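Long-range contact in SsfX3 (Streptomyces sp. SF2575, PDB 3SKV), which probably transfers a salicylyl group onto a tetracycline intermediate during antibiotic biosynthesis, using a GDSL-type acyltransferase domain: residues 286-292 against 329-335. The protein carries 1 engineered substitution. Sequence-based numbering, arbitrary orientation.
Sequences IVLGSSV and NVHYLDG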
loop_
_atom_site.group_PDB
_atom_site.type_symbol
_atom_site.label_atom_id
_atom_site.label_comp_id
_atom_site.label_asym_id
_atom_site.label_seq_id
_atom_site.Cartn_x
_atom_site.Cartn_y
_atom_site.Cartn_z
ATOM N N ILE A 286 17.015 -3.191 -3.749
ATOM C CA ILE A 286 16.481 -2.615 -2.517
ATOM C C ILE A 286 16.764 -1.121 -2.583
ATOM O O ILE A 286 17.928 -0.694 -2.719
ATOM C CB ILE A 286 17.044 -3.254 -1.211
ATOM C CG1 ILE A 286 16.676 -4.763 -1.101
ATOM C CG2 ILE A 286 16.534 -2.465 0.033
ATOM C CD1 ILE A 286 17.385 -5.458 0.031
ATOM N N VAL A 287 15.692 -0.330 -2.528
ATOM C CA VAL A 287 15.768 1.115 -2.569
ATOM C C VAL A 287 15.556 1.640 -1.174
ATOM O O VAL A 287 14.492 1.473 -0.575
ATOM C CB VAL A 287 14.805 1.713 -3.618
ATOM C CG1 VAL A 287 14.892 3.213 -3.628
ATOM C CG2 VAL A 287 15.107 1.151 -4.996
ATOM N N LEU A 288 16.610 2.236 -0.648
ATOM C CA LEU A 288 16.673 2.834 0.683
ATOM C C LEU A 288 16.320 4.305 0.565
ATOM O O LEU A 288 17.103 5.126 0.063
ATOM C CB LEU A 288 18.083 2.648 1.212
ATOM C CG LEU A 288 18.228 1.698 2.376
ATOM C CD1 LEU A 288 17.382 0.424 2.226
ATOM C CD2 LEU A 288 19.667 1.383 2.610
ATOM N N GLY A 289 15.097 4.595 0.955
ATOM C CA GLY A 289 14.553 5.934 0.847
ATOM C C GLY A 289 14.607 6.717 2.129
ATOM O O GLY A 289 14.172 6.243 3.173
ATOM N N SER A 290 15.152 7.927 2.052
ATOM C CA SER A 290 15.137 8.825 3.185
ATOM C C SER A 290 13.753 9.428 3.153
ATOM O O SER A 290 13.118 9.480 2.092
ATOM C CB SER A 290 16.208 9.907 3.062
ATOM O OG SER A 290 16.090 10.621 1.850
ATOM N N SER A 291 13.274 9.863 4.294
ATOM C CA SER A 291 11.964 10.478 4.356
ATOM C C SER A 291 11.759 11.674 3.399
ATOM O O SER A 291 12.652 12.506 3.137
ATOM C CB SER A 291 11.647 10.867 5.789
ATOM O OG SER A 291 11.487 9.672 6.536
ATOM N N VAL A 292 10.561 11.709 2.855
ATOM C CA VAL A 292 10.030 12.766 2.001
ATOM C C VAL A 292 9.930 14.083 2.860
ATOM O O VAL A 292 9.929 14.020 4.089
ATOM C CB VAL A 292 8.684 12.152 1.528
ATOM C CG1 VAL A 292 7.467 13.032 1.743
ATOM C CG2 VAL A 292 8.783 11.591 0.116
ATOM N N ASN A 329 23.192 -4.181 -5.272
ATOM C CA ASN A 329 21.765 -3.985 -5.433
ATOM C C ASN A 329 21.060 -3.177 -4.359
ATOM O O ASN A 329 19.845 -3.259 -4.236
ATOM C CB ASN A 329 21.101 -5.313 -5.774
ATOM C CG ASN A 329 21.669 -5.900 -7.058
ATOM O OD1 ASN A 329 21.491 -5.342 -8.145
ATOM N ND2 ASN A 329 22.439 -6.988 -6.955
ATOM N N VAL A 330 21.811 -2.380 -3.594
ATOM C CA VAL A 330 21.257 -1.463 -2.588
ATOM C C VAL A 330 21.445 -0.047 -3.156
ATOM O O VAL A 330 22.513 0.255 -3.666
ATOM C CB VAL A 330 21.829 -1.605 -1.151
ATOM C CG1 VAL A 330 21.176 -0.593 -0.213
ATOM C CG2 VAL A 330 21.560 -2.981 -0.610
ATOM N N HIS A 331 20.388 0.786 -3.135
ATOM C CA HIS A 331 20.437 2.129 -3.726
ATOM C C HIS A 331 19.798 3.142 -2.837
ATOM O O HIS A 331 18.832 2.839 -2.140
ATOM C CB HIS A 331 19.698 2.156 -5.055
ATOM C CG HIS A 331 20.111 1.076 -6.009
ATOM N ND1 HIS A 331 21.216 1.215 -6.824
ATOM C CD2 HIS A 331 19.533 -0.118 -6.263
ATOM C CE1 HIS A 331 21.283 0.102 -7.536
ATOM N NE2 HIS A 331 20.275 -0.720 -7.251
ATOM N N TYR A 332 20.326 4.367 -2.867
ATOM C CA TYR A 332 19.749 5.435 -2.075
ATOM C C TYR A 332 18.797 6.304 -2.905
ATOM O O TYR A 332 19.147 6.726 -3.999
ATOM C CB TYR A 332 20.842 6.267 -1.414
ATOM C CG TYR A 332 20.293 7.493 -0.716
ATOM C CD1 TYR A 332 19.491 7.376 0.428
ATOM C CD2 TYR A 332 20.528 8.774 -1.226
ATOM C CE1 TYR A 332 18.956 8.507 1.059
ATOM C CE2 TYR A 332 20.018 9.908 -0.593
ATOM C CZ TYR A 332 19.201 9.769 0.528
ATOM O OH TYR A 332 18.700 10.898 1.144
ATOM N N LEU A 333 17.595 6.543 -2.395
ATOM C CA LEU A 333 16.563 7.401 -2.985
ATOM C C LEU A 333 16.343 8.584 -2.056
ATOM O O LEU A 333 15.861 8.414 -0.936
ATOM C CB LEU A 333 15.233 6.632 -3.178
ATOM C CG LEU A 333 14.116 7.307 -3.982
ATOM C CD1 LEU A 333 14.525 7.400 -5.420
ATOM C CD2 LEU A 333 12.778 6.542 -3.872
ATOM N N ASP A 334 16.717 9.780 -2.513
ATOM C CA ASP A 334 16.562 11.006 -1.744
ATOM C C ASP A 334 15.074 11.408 -1.770
ATOM O O ASP A 334 14.536 11.667 -2.843
ATOM C CB ASP A 334 17.465 12.087 -2.369
ATOM C CG ASP A 334 17.595 13.424 -1.653
ATOM O OD1 ASP A 334 17.058 13.558 -0.510
ATOM O OD2 ASP A 334 18.261 14.335 -2.221
ATOM N N GLY A 335 14.420 11.399 -0.596
ATOM C CA GLY A 335 13.012 11.781 -0.443
ATOM C C GLY A 335 12.724 13.234 -0.815
ATOM O O GLY A 335 11.608 13.566 -1.196
HETATM O O HOH W 1 12.736 8.444 -0.579
#
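With chi1 at 55°, the OG of S290 stands between its own backbone N and carbonyl carbon, while the ring of Y332 extends anti to the backbone N (chi1 173°) and runs along the strand until the two hydroxyls meet. S290 OG and Y332 OH lie 2.7 Å apart and share a hydrogen bond. The same OG accepts an almost straight bond from G335 N (3.1 Å), so a small hydroxyl residue suits a place where a tyrosine and the first turn of helix 335-338 converge. A phenylalanine in place of Y332 would probably keep the ring packing but leave S290 OG without its hydroxyl mate and freer to turn.

Behind this junction the backbones pair in parallel. L288 N donates to H331 O at 2.7 Å, and L333 N reaches L288 O from above the carbonyl plane. A water bridges S290 O and L333 O. Branched aliphatic residues suit the two buried faces: V287 CG1 packs against L333 CB at 3.5 Å on one, and L288 CD2 meets V330 CG1 at 3.8 Å on the other.

The pair closes a beta-alpha-beta crossover through helix 308-324, whose V316 and A319 touch Y332. Strand 330-333 is the outermost strand here of the parallel GDSL/SGNH sheet; strand 286-290 pairs on its other edge with 247-252, and helix 361-377 packs on V287 and L333.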